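PDB 5Z0Q: aminotransferase, class I and II from Erwinia tasmaniensis, which belongs to the class I and II aminotransferase family of pyridoxal-5'-phosphate-dependent proteins and binds pyridoxal-5'-phosphate. Local coordinates for residues L73-V76 with A77-M81; V181-R184 with K185-E188; L191-A194 with Q195-L199; H218-F221 with A222-S225. All coordinates share one frame; numbering follows the deposited sequence.

Interaction 1 of 4, residues L73-V76 with A77-M81; sequences LAEV and AIERM
The carboxylates of E75 and E79 meet one helical turn apart on the exposed side of helix 71-83, and the way they do so is a good example of how an i to i+4 pair depends on its torsions. E75 CG lies anti to the backbone N, and the chain then bends at chi2, -109°, which swings OE1 forward along the helix. E79, extended beyond CG, runs outward so that its carboxylate meets E75 OE1 obliquely, with E79 CG resting 3.5 Å from E75 O. The two carboxylates are turned 44° against each other, with E75 OE1 3.0 Å from E79 OE1. Both are acceptors of like charge, so they lie close with no hydrogen bond between them.

The other faces are largely buried. I78 CG1 lies beside A74 O; A74 packs on L94 and F96 of strand 94-97, I78 on the loop residues I89 and P91. V76 and R80 share W286 of helix 276-288, while the extended R80 carries its guanidinium away to D209 and Q290. Beneath the side chains run the i to i+4 backbone bonds, among them A77 N to L73 O at 2.9 Å and E79 N to E75 O at 3.1 Å, the latter nearly straight at 170°. The whole is typical of an amphipathic alpha-helix, exposed and acidic at E75 and E79, and buried on its other sides between helix 276-288 and the edge strand 94-97 of the large mixed sheet.

Interaction 2 of 4, residues V181-R184 with K185-E188; sequences VYRR and KELE
E186 reaches back from the first turn of helix 184-197 to the residue that starts it, R183. E186 CB sits 3.8 Å from R183 O. E186 CG stands anti to the carbonyl carbon and runs beside R183 CB at 4.1 Å, the two side chains pointing the same way. E186 CD follows, 3.9 Å from R183 N, and the extended chain brings E186 OE2 to R183 N at 3.0 Å in an almost straight bond (178°), received on the anti lone pair; the same oxygen rests 3.6 Å from Y182 CA and forms a salt bridge with R150. R183 is the N-cap, so this is one arm of a capping box, N3 to N-cap; the arginine offers no return bond and turns off to E323. Around it, Y182 CB meets L187 CD2 at 3.9 Å, an N' to N4 contact that forms a hydrophobic staple. On the exposed side R184 NE and E188 OE2 make only a long salt bridge, 3.9 Å, a charge attraction alone, since the oxygen stands off the flat of the guanidinium. The turn sits where the loop leaving strand 166-172 enters helix 184-197, with R150, next to strand 151-152, beside the cap, and the loop residue I219 against R184.

Interaction 3 of 4, residues L191-A194 with Q195-L199; sequences LRFA and QRHDL
F193 and H197 form the dense side of this last stretch of helix 184-197. With CG anti to its backbone N (chi1 175°), the phenyl ring swings along the helix toward the C-terminal end, where H197 brings CD2 over one of its faces, 3.5 Å from F193 CE1. The two planes are inclined at 52°, so the pair is an oblique one, neither stacked nor edge-to-face. The same CD2 points in the imidazole plane at F193 O, and H197 NE2 is hydrogen-bonded to E159. L199 CD1 comes obliquely to F193 CE2 at 3.8 Å, and L155 and M162 add to the cover of the phenyl ring. R196 belongs to this packed part too: it bends at chi3 so that its guanidinium lies with one face over R192 O and F193 CA, and R196 NH2 reaches the edge of the F193 ring, 3.8 Å from F193 CD1. That charge is taken up by salt bridges to E159 and D156. Q195 NE2 lies against L191 CG at 3.4 Å and makes a weak hydrogen bond to D227.

The loose side is that of R192 and D198, both exposed, D198 having a long, weak ion pair to R231.

The backbone closes the helix. L199 N bonds to A194 O at 2.8 Å, and D198 N makes a weaker bond to Q195 O, while D198 takes positive phi (50°). A194 CB and L199 CB, 4.4 Å apart, supply the apolar contact across the turn. This is a Schellman motif, ending the helix of a beta-alpha-beta unit as the chain turns into strand 200-204.

Interaction 4 of 4, residues H218-F221 with A222-S225; sequences HIPF and ASLS
A short 3-10 turn, F221 to S223, breaks the loop between strand 200-204 and helix 226-229, and P220 and S223 face each other across it. P220 O is the acceptor for S223 twice: S223 N lies 3.2 Å from P220 O, above the carbonyl plane rather than on a lone pair, and S223 OG also donates to P220 O. That second bond refines to a very short length, a value that should carry little weight at this resolution. With chi1 at 61°, S223 OG sits between the backbone N and the carbonyl carbon of its own residue and points back over the turn, beside the proline ring. One residue on, L224 N bonds to F221 O at 3.3 Å in a nearly straight line (170°), again from above the carbonyl plane.

The apolar side chains then fan out from the turn. F221 CG lies anti to its backbone N, which carries the ring toward V201, S203 and S232 of the sheet and L191 of helix 184-197, while F221 N is hydrogen-bonded to E205. P220 and A222 lie against W87. At the N-cap of helix 226-229, S225 OG accepts a weak hydrogen bond from A228 N. I219 and L224 cross at about a right angle, joined through the branch methyls: I219 CG2 meets L224 CD2 at 3.9 Å. The other methyl of L224 stays near the phenyl ring, with L224 CD1 4.2 Å from F221 CD1.

Interactions 2 and 3 occupy the two ends of helix 184-197, their centres about 15 Å apart: one caps its start, the other terminates it. Interaction 4 lies against that helix and joins them from the side, its centre about 9 Å from that of interaction 2, where L187 CD1 reaches I219 O at 3.3 Å, and about 15 Å from that of interaction 3, where L191 CD1 meets F221 CZ at 3.6 Å. Interaction 1 stands apart, about 6 Å from interaction 4 between nearest atoms. The side chain of L73 is about 13 Å from a bound pyridoxal-5'-phosphate and that of Y182 about 11 Å from one, not necessarily the same molecule. The ligand pocket includes D204, I206 and H207.

Interaction 1 of 4, residues L73-V76 with A77-M81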
loop_
_atom_site.group_PDB
_atom_site.type_symbol
_atom_site.label_atom_id
_atom_site.label_comp_id
_atom_site.label_asym_id
_atom_site.label_seq_id
_atom_site.Cartn_x
_atom_site.Cartn_y
_atom_site.Cartn_z
ATOM N N LEU A 73 -7.439 2.475 16.124
ATOM C CA LEU A 73 -6.400 1.453 16.030
ATOM C C LEU A 73 -5.210 1.794 16.917
ATOM O O LEU A 73 -4.665 0.919 17.601
ATOM C CB LEU A 73 -5.957 1.286 14.577
ATOM C CG LEU A 73 -4.795 0.322 14.324
ATOM C CD1 LEU A 73 -5.129 -1.068 14.838
ATOM C CD2 LEU A 73 -4.450 0.278 12.844
ATOM N N ALA A 74 -4.790 3.062 16.919
ATOM C CA ALA A 74 -3.691 3.474 17.786
ATOM C C ALA A 74 -4.049 3.310 19.255
ATOM O O ALA A 74 -3.186 2.970 20.073
ATOM C CB ALA A 74 -3.304 4.923 17.487
ATOM N N GLU A 75 -5.315 3.537 19.608
ATOM C CA GLU A 75 -5.737 3.397 20.997
ATOM C C GLU A 75 -5.743 1.935 21.425
ATOM O O GLU A 75 -5.229 1.588 22.496
ATOM C CB GLU A 75 -7.119 4.024 21.186
ATOM C CG GLU A 75 -7.687 3.903 22.593
ATOM C CD GLU A 75 -8.848 2.927 22.673
ATOM O OE1 GLU A 75 -8.603 1.723 22.906
ATOM O OE2 GLU A 75 -10.005 3.362 22.492
ATOM N N VAL A 76 -6.315 1.058 20.597
ATOM C CA VAL A 76 -6.396 -0.353 20.964
ATOM C C VAL A 76 -5.022 -1.009 20.903
ATOM O O VAL A 76 -4.755 -1.973 21.631
ATOM C CB VAL A 76 -7.420 -1.082 20.073
ATOM C CG1 VAL A 76 -6.949 -1.131 18.627
ATOM C CG2 VAL A 76 -7.681 -2.481 20.601
ATOM N N ALA A 77 -4.126 -0.502 20.051
ATOM C CA ALA A 77 -2.774 -1.047 20.004
ATOM C C ALA A 77 -2.003 -0.715 21.274
ATOM O O ALA A 77 -1.271 -1.560 21.801
ATOM C CB ALA A 77 -2.034 -0.524 18.773
ATOM N N ILE A 78 -2.163 0.505 21.787
ATOM C CA ILE A 78 -1.477 0.895 23.016
ATOM C C ILE A 78 -1.999 0.085 24.197
ATOM O O ILE A 78 -1.222 -0.419 25.018
ATOM C CB ILE A 78 -1.625 2.408 23.255
ATOM C CG1 ILE A 78 -0.832 3.192 22.206
ATOM C CG2 ILE A 78 -1.174 2.780 24.657
ATOM C CD1 ILE A 78 -0.959 4.691 22.341
ATOM N N GLU A 79 -3.324 -0.057 24.301
ATOM C CA GLU A 79 -3.901 -0.853 25.379
ATOM C C GLU A 79 -3.468 -2.310 25.293
ATOM O O GLU A 79 -3.298 -2.969 26.325
ATOM C CB GLU A 79 -5.426 -0.753 25.353
ATOM C CG GLU A 79 -5.978 0.586 25.814
ATOM C CD GLU A 79 -7.494 0.642 25.755
ATOM O OE1 GLU A 79 -8.100 -0.250 25.124
ATOM O OE2 GLU A 79 -8.081 1.577 26.341
ATOM N N ARG A 80 -3.281 -2.828 24.079
ATOM C CA ARG A 80 -2.894 -4.226 23.929
ATOM C C ARG A 80 -1.443 -4.450 24.338
ATOM O O ARG A 80 -1.127 -5.450 24.992
ATOM C CB ARG A 80 -3.124 -4.681 22.488
ATOM C CG ARG A 80 -2.897 -6.166 22.268
ATOM C CD ARG A 80 -3.244 -6.574 20.846
ATOM N NE ARG A 80 -3.185 -8.022 20.673
ATOM C CZ ARG A 80 -4.183 -8.849 20.969
ATOM N NH1 ARG A 80 -5.324 -8.372 21.452
ATOM N NH2 ARG A 80 -4.041 -10.154 20.783
ATOM N N MET A 81 -0.548 -3.531 23.968
ATOM C CA MET A 81 0.864 -3.710 24.291
ATOM C C MET A 81 1.130 -3.547 25.781
ATOM O O MET A 81 2.111 -4.095 26.296
ATOM C CB MET A 81 1.719 -2.728 23.491
ATOM C CG MET A 81 1.563 -2.879 21.992
ATOM S SD MET A 81 1.582 -4.610 21.491
ATOM C CE MET A 81 0.423 -4.583 20.124
#

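Interaction 2 of 4, residues V181-R184 with K185-E188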
loop_
_atom_site.group_PDB
_atom_site.type_symbol
_atom_site.label_atom_id
_atom_site.label_comp_id
_atom_site.label_asym_id
_atom_site.label_seq_id
_atom_site.Cartn_x
_atom_site.Cartn_y
_atom_site.Cartn_z
ATOM N N VAL A 181 9.787 -19.026 20.478
ATOM C CA VAL A 181 9.453 -17.875 21.308
ATOM C C VAL A 181 10.648 -17.614 22.216
ATOM O O VAL A 181 10.915 -18.386 23.144
ATOM C CB VAL A 181 8.174 -18.113 22.121
ATOM C CG1 VAL A 181 7.933 -16.957 23.080
ATOM C CG2 VAL A 181 6.984 -18.307 21.195
ATOM N N TYR A 182 11.373 -16.531 21.952
ATOM C CA TYR A 182 12.591 -16.252 22.701
ATOM C C TYR A 182 12.269 -15.861 24.138
ATOM O O TYR A 182 11.362 -15.065 24.395
ATOM C CB TYR A 182 13.396 -15.146 22.018
ATOM C CG TYR A 182 14.008 -15.573 20.704
ATOM C CD1 TYR A 182 15.191 -16.299 20.673
ATOM C CD2 TYR A 182 13.401 -15.255 19.497
ATOM C CE1 TYR A 182 15.754 -16.695 19.475
ATOM C CE2 TYR A 182 13.958 -15.646 18.294
ATOM C CZ TYR A 182 15.134 -16.366 18.289
ATOM O OH TYR A 182 15.690 -16.758 17.093
ATOM N N ARG A 183 13.023 -16.431 25.076
ATOM C CA ARG A 183 12.840 -16.156 26.492
ATOM C C ARG A 183 13.490 -14.823 26.858
ATOM O O ARG A 183 14.143 -14.170 26.040
ATOM C CB ARG A 183 13.410 -17.296 27.333
ATOM C CG ARG A 183 12.738 -18.642 27.106
ATOM C CD ARG A 183 11.279 -18.625 27.532
ATOM N NE ARG A 183 10.683 -19.957 27.464
ATOM C CZ ARG A 183 10.106 -20.464 26.380
ATOM N NH1 ARG A 183 10.041 -19.749 25.265
ATOM N NH2 ARG A 183 9.591 -21.687 26.409
ATOM N N ARG A 184 13.314 -14.418 28.118
ATOM C CA ARG A 184 13.821 -13.120 28.551
ATOM C C ARG A 184 15.345 -13.106 28.609
ATOM O O ARG A 184 15.973 -12.101 28.262
ATOM C CB ARG A 184 13.226 -12.750 29.908
ATOM C CG ARG A 184 13.428 -11.293 30.282
ATOM C CD ARG A 184 12.550 -10.882 31.452
ATOM N NE ARG A 184 12.613 -9.440 31.672
ATOM C CZ ARG A 184 11.777 -8.564 31.125
ATOM N NH1 ARG A 184 10.804 -8.981 30.327
ATOM N NH2 ARG A 184 11.912 -7.269 31.377
ATOM N N LYS A 185 15.954 -14.212 29.046
ATOM C CA LYS A 185 17.412 -14.279 29.093
ATOM C C LYS A 185 18.018 -14.257 27.696
ATOM O O LYS A 185 19.107 -13.706 27.502
ATOM C CB LYS A 185 17.860 -15.534 29.844
ATOM C CG LYS A 185 17.465 -15.559 31.315
ATOM C CD LYS A 185 18.388 -14.695 32.161
ATOM C CE LYS A 185 19.781 -15.299 32.251
ATOM N NZ LYS A 185 20.655 -14.547 33.194
ATOM N N GLU A 186 17.329 -14.843 26.715
ATOM C CA GLU A 186 17.846 -14.858 25.352
ATOM C C GLU A 186 17.704 -13.495 24.689
ATOM O O GLU A 186 18.571 -13.089 23.908
ATOM C CB GLU A 186 17.130 -15.932 24.533
ATOM C CG GLU A 186 16.963 -17.253 25.268
ATOM C CD GLU A 186 16.370 -18.340 24.395
ATOM O OE1 GLU A 186 17.135 -19.209 23.926
ATOM O OE2 GLU A 186 15.139 -18.323 24.173
ATOM N N LEU A 187 16.621 -12.774 24.990
ATOM C CA LEU A 187 16.457 -11.430 24.443
ATOM C C LEU A 187 17.475 -10.466 25.038
ATOM O O LEU A 187 18.017 -9.610 24.328
ATOM C CB LEU A 187 15.035 -10.930 24.692
ATOM C CG LEU A 187 13.933 -11.596 23.865
ATOM C CD1 LEU A 187 12.562 -11.106 24.298
ATOM C CD2 LEU A 187 14.151 -11.339 22.380
ATOM N N GLU A 188 17.746 -10.585 26.340
ATOM C CA GLU A 188 18.749 -9.728 26.962
ATOM C C GLU A 188 20.147 -10.041 26.448
ATOM O O GLU A 188 21.025 -9.171 26.478
ATOM C CB GLU A 188 18.689 -9.865 28.483
ATOM C CG GLU A 188 17.400 -9.337 29.095
ATOM C CD GLU A 188 17.394 -9.410 30.610
ATOM O OE1 GLU A 188 18.322 -10.021 31.182
ATOM O OE2 GLU A 188 16.462 -8.852 31.228
#

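Interaction 3 of 4, residues L191-A194 with Q195-L199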
loop_
_atom_site.group_PDB
_atom_site.type_symbol
_atom_site.label_atom_id
_atom_site.label_comp_id
_atom_site.label_asym_id
_atom_site.label_seq_id
_atom_site.Cartn_x
_atom_site.Cartn_y
_atom_site.Cartn_z
ATOM N N LEU A 191 20.209 -8.216 23.203
ATOM C CA LEU A 191 20.351 -6.791 23.481
ATOM C C LEU A 191 21.798 -6.435 23.799
ATOM O O LEU A 191 22.311 -5.416 23.321
ATOM C CB LEU A 191 19.434 -6.386 24.634
ATOM C CG LEU A 191 19.581 -4.945 25.123
ATOM C CD1 LEU A 191 19.333 -3.965 23.987
ATOM C CD2 LEU A 191 18.642 -4.669 26.289
ATOM N N ARG A 192 22.471 -7.260 24.607
ATOM C CA ARG A 192 23.871 -7.000 24.920
ATOM C C ARG A 192 24.748 -7.111 23.681
ATOM O O ARG A 192 25.761 -6.410 23.572
ATOM C CB ARG A 192 24.355 -7.955 26.015
ATOM C CG ARG A 192 23.814 -7.616 27.397
ATOM C CD ARG A 192 24.404 -8.502 28.487
ATOM N NE ARG A 192 23.476 -9.548 28.915
ATOM C CZ ARG A 192 23.641 -10.844 28.666
ATOM N NH1 ARG A 192 24.707 -11.265 27.998
ATOM N NH2 ARG A 192 22.742 -11.721 29.095
ATOM N N PHE A 193 24.375 -7.975 22.734
ATOM C CA PHE A 193 25.106 -8.048 21.475
ATOM C C PHE A 193 24.929 -6.772 20.663
ATOM O O PHE A 193 25.877 -6.297 20.026
ATOM C CB PHE A 193 24.647 -9.264 20.672
ATOM C CG PHE A 193 25.266 -9.362 19.305
ATOM C CD1 PHE A 193 26.545 -9.867 19.144
ATOM C CD2 PHE A 193 24.564 -8.960 18.180
ATOM C CE1 PHE A 193 27.115 -9.963 17.889
ATOM C CE2 PHE A 193 25.129 -9.054 16.922
ATOM C CZ PHE A 193 26.406 -9.556 16.777
ATOM N N ALA A 194 23.722 -6.202 20.675
ATOM C CA ALA A 194 23.483 -4.965 19.941
ATOM C C ALA A 194 24.236 -3.796 20.563
ATOM O O ALA A 194 24.745 -2.928 19.847
ATOM C CB ALA A 194 21.984 -4.670 19.882
ATOM N N GLN A 195 24.324 -3.759 21.894
ATOM C CA GLN A 195 25.009 -2.654 22.560
ATOM C C GLN A 195 26.520 -2.747 22.381
ATOM O O GLN A 195 27.183 -1.735 22.123
ATOM C CB GLN A 195 24.648 -2.634 24.044
ATOM C CG GLN A 195 23.170 -2.422 24.322
ATOM C CD GLN A 195 22.810 -2.687 25.769
ATOM O OE1 GLN A 195 23.636 -3.163 26.547
ATOM N NE2 GLN A 195 21.571 -2.380 26.139
ATOM N N ARG A 196 27.079 -3.951 22.517
ATOM C CA ARG A 196 28.521 -4.127 22.379
ATOM C C ARG A 196 29.010 -3.708 20.997
ATOM O O ARG A 196 30.146 -3.242 20.854
ATOM C CB ARG A 196 28.893 -5.582 22.669
ATOM C CG ARG A 196 30.347 -5.942 22.401
ATOM C CD ARG A 196 30.706 -7.318 22.958
ATOM N NE ARG A 196 29.815 -8.374 22.481
ATOM C CZ ARG A 196 28.824 -8.899 23.196
ATOM N NH1 ARG A 196 28.590 -8.466 24.428
ATOM N NH2 ARG A 196 28.064 -9.855 22.679
ATOM N N HIS A 197 28.168 -3.847 19.976
ATOM C CA HIS A 197 28.514 -3.440 18.622
ATOM C C HIS A 197 27.773 -2.190 18.172
ATOM O O HIS A 197 27.958 -1.757 17.029
ATOM C CB HIS A 197 28.243 -4.588 17.642
ATOM C CG HIS A 197 29.063 -5.811 17.910
ATOM N ND1 HIS A 197 30.341 -5.972 17.419
ATOM C CD2 HIS A 197 28.793 -6.928 18.626
ATOM C CE1 HIS A 197 30.821 -7.136 17.818
ATOM N NE2 HIS A 197 29.900 -7.736 18.552
ATOM N N ASP A 198 26.954 -1.597 19.041
ATOM C CA ASP A 198 26.176 -0.395 18.741
ATOM C C ASP A 198 25.414 -0.554 17.422
ATOM O O ASP A 198 25.695 0.092 16.414
ATOM C CB ASP A 198 27.073 0.846 18.729
ATOM C CG ASP A 198 26.742 1.811 19.854
ATOM O OD1 ASP A 198 26.805 1.396 21.031
ATOM O OD2 ASP A 198 26.415 2.983 19.564
ATOM N N LEU A 199 24.435 -1.452 17.469
ATOM C CA LEU A 199 23.606 -1.777 16.322
ATOM C C LEU A 199 22.179 -1.292 16.544
ATOM O O LEU A 199 21.710 -1.185 17.681
ATOM C CB LEU A 199 23.590 -3.286 16.060
ATOM C CG LEU A 199 24.926 -3.994 15.845
ATOM C CD1 LEU A 199 24.700 -5.476 15.592
ATOM C CD2 LEU A 199 25.686 -3.360 14.697
#

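Interaction 4 of 4, residues H218-F221 with A222-S225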
loop_
_atom_site.group_PDB
_atom_site.type_symbol
_atom_site.label_atom_id
_atom_site.label_comp_id
_atom_site.label_asym_id
_atom_site.label_seq_id
_atom_site.Cartn_x
_atom_site.Cartn_y
_atom_site.Cartn_z
ATOM N N HIS A 218 5.081 -13.498 25.487
ATOM C CA HIS A 218 5.895 -12.801 24.503
ATOM C C HIS A 218 6.437 -11.502 25.091
ATOM O O HIS A 218 5.716 -10.755 25.761
ATOM C CB HIS A 218 5.078 -12.503 23.246
ATOM C CG HIS A 218 5.714 -11.494 22.341
ATOM N ND1 HIS A 218 5.354 -10.163 22.340
ATOM C CD2 HIS A 218 6.692 -11.620 21.413
ATOM C CE1 HIS A 218 6.081 -9.515 21.447
ATOM N NE2 HIS A 218 6.900 -10.376 20.870
ATOM N N ILE A 219 7.713 -11.233 24.834
ATOM C CA ILE A 219 8.369 -10.053 25.388
ATOM C C ILE A 219 8.844 -9.167 24.244
ATOM O O ILE A 219 9.714 -9.582 23.466
ATOM C CB ILE A 219 9.539 -10.443 26.305
ATOM C CG1 ILE A 219 9.022 -11.203 27.526
ATOM C CG2 ILE A 219 10.318 -9.211 26.730
ATOM C CD1 ILE A 219 10.105 -11.652 28.470
ATOM N N PRO A 220 8.300 -7.960 24.091
ATOM C CA PRO A 220 8.829 -7.045 23.073
ATOM C C PRO A 220 10.277 -6.679 23.368
ATOM O O PRO A 220 10.670 -6.499 24.522
ATOM C CB PRO A 220 7.906 -5.826 23.177
ATOM C CG PRO A 220 6.659 -6.344 23.821
ATOM C CD PRO A 220 7.114 -7.410 24.765
ATOM N N PHE A 221 11.074 -6.571 22.302
ATOM C CA PHE A 221 12.487 -6.251 22.469
ATOM C C PHE A 221 12.670 -4.884 23.117
ATOM O O PHE A 221 13.503 -4.719 24.016
ATOM C CB PHE A 221 13.201 -6.305 21.118
ATOM C CG PHE A 221 14.678 -6.038 21.199
ATOM C CD1 PHE A 221 15.566 -7.063 21.477
ATOM C CD2 PHE A 221 15.180 -4.762 20.994
ATOM C CE1 PHE A 221 16.928 -6.823 21.553
ATOM C CE2 PHE A 221 16.540 -4.514 21.069
ATOM C CZ PHE A 221 17.415 -5.546 21.348
ATOM N N ALA A 222 11.891 -3.895 22.683
ATOM C CA ALA A 222 12.020 -2.540 23.200
ATOM C C ALA A 222 11.496 -2.385 24.622
ATOM O O ALA A 222 11.606 -1.289 25.183
ATOM C CB ALA A 222 11.301 -1.561 22.271
ATOM N N SER A 223 10.933 -3.436 25.217
ATOM C CA SER A 223 10.450 -3.375 26.590
ATOM C C SER A 223 11.480 -3.848 27.606
ATOM O O SER A 223 11.226 -3.749 28.812
ATOM C CB SER A 223 9.170 -4.208 26.737
ATOM O OG SER A 223 9.407 -5.572 26.433
ATOM N N LEU A 224 12.627 -4.362 27.153
ATOM C CA LEU A 224 13.664 -4.806 28.081
ATOM C C LEU A 224 14.201 -3.638 28.898
ATOM O O LEU A 224 14.292 -3.713 30.128
ATOM C CB LEU A 224 14.796 -5.485 27.311
ATOM C CG LEU A 224 14.421 -6.738 26.519
ATOM C CD1 LEU A 224 15.599 -7.219 25.687
ATOM C CD2 LEU A 224 13.939 -7.830 27.458
ATOM N N SER A 225 14.562 -2.548 28.226
ATOM C CA SER A 225 15.051 -1.349 28.884
ATOM C C SER A 225 14.739 -0.155 27.995
ATOM O O SER A 225 14.223 -0.300 26.883
ATOM C CB SER A 225 16.552 -1.449 29.176
ATOM O OG SER A 225 17.302 -1.500 27.975
#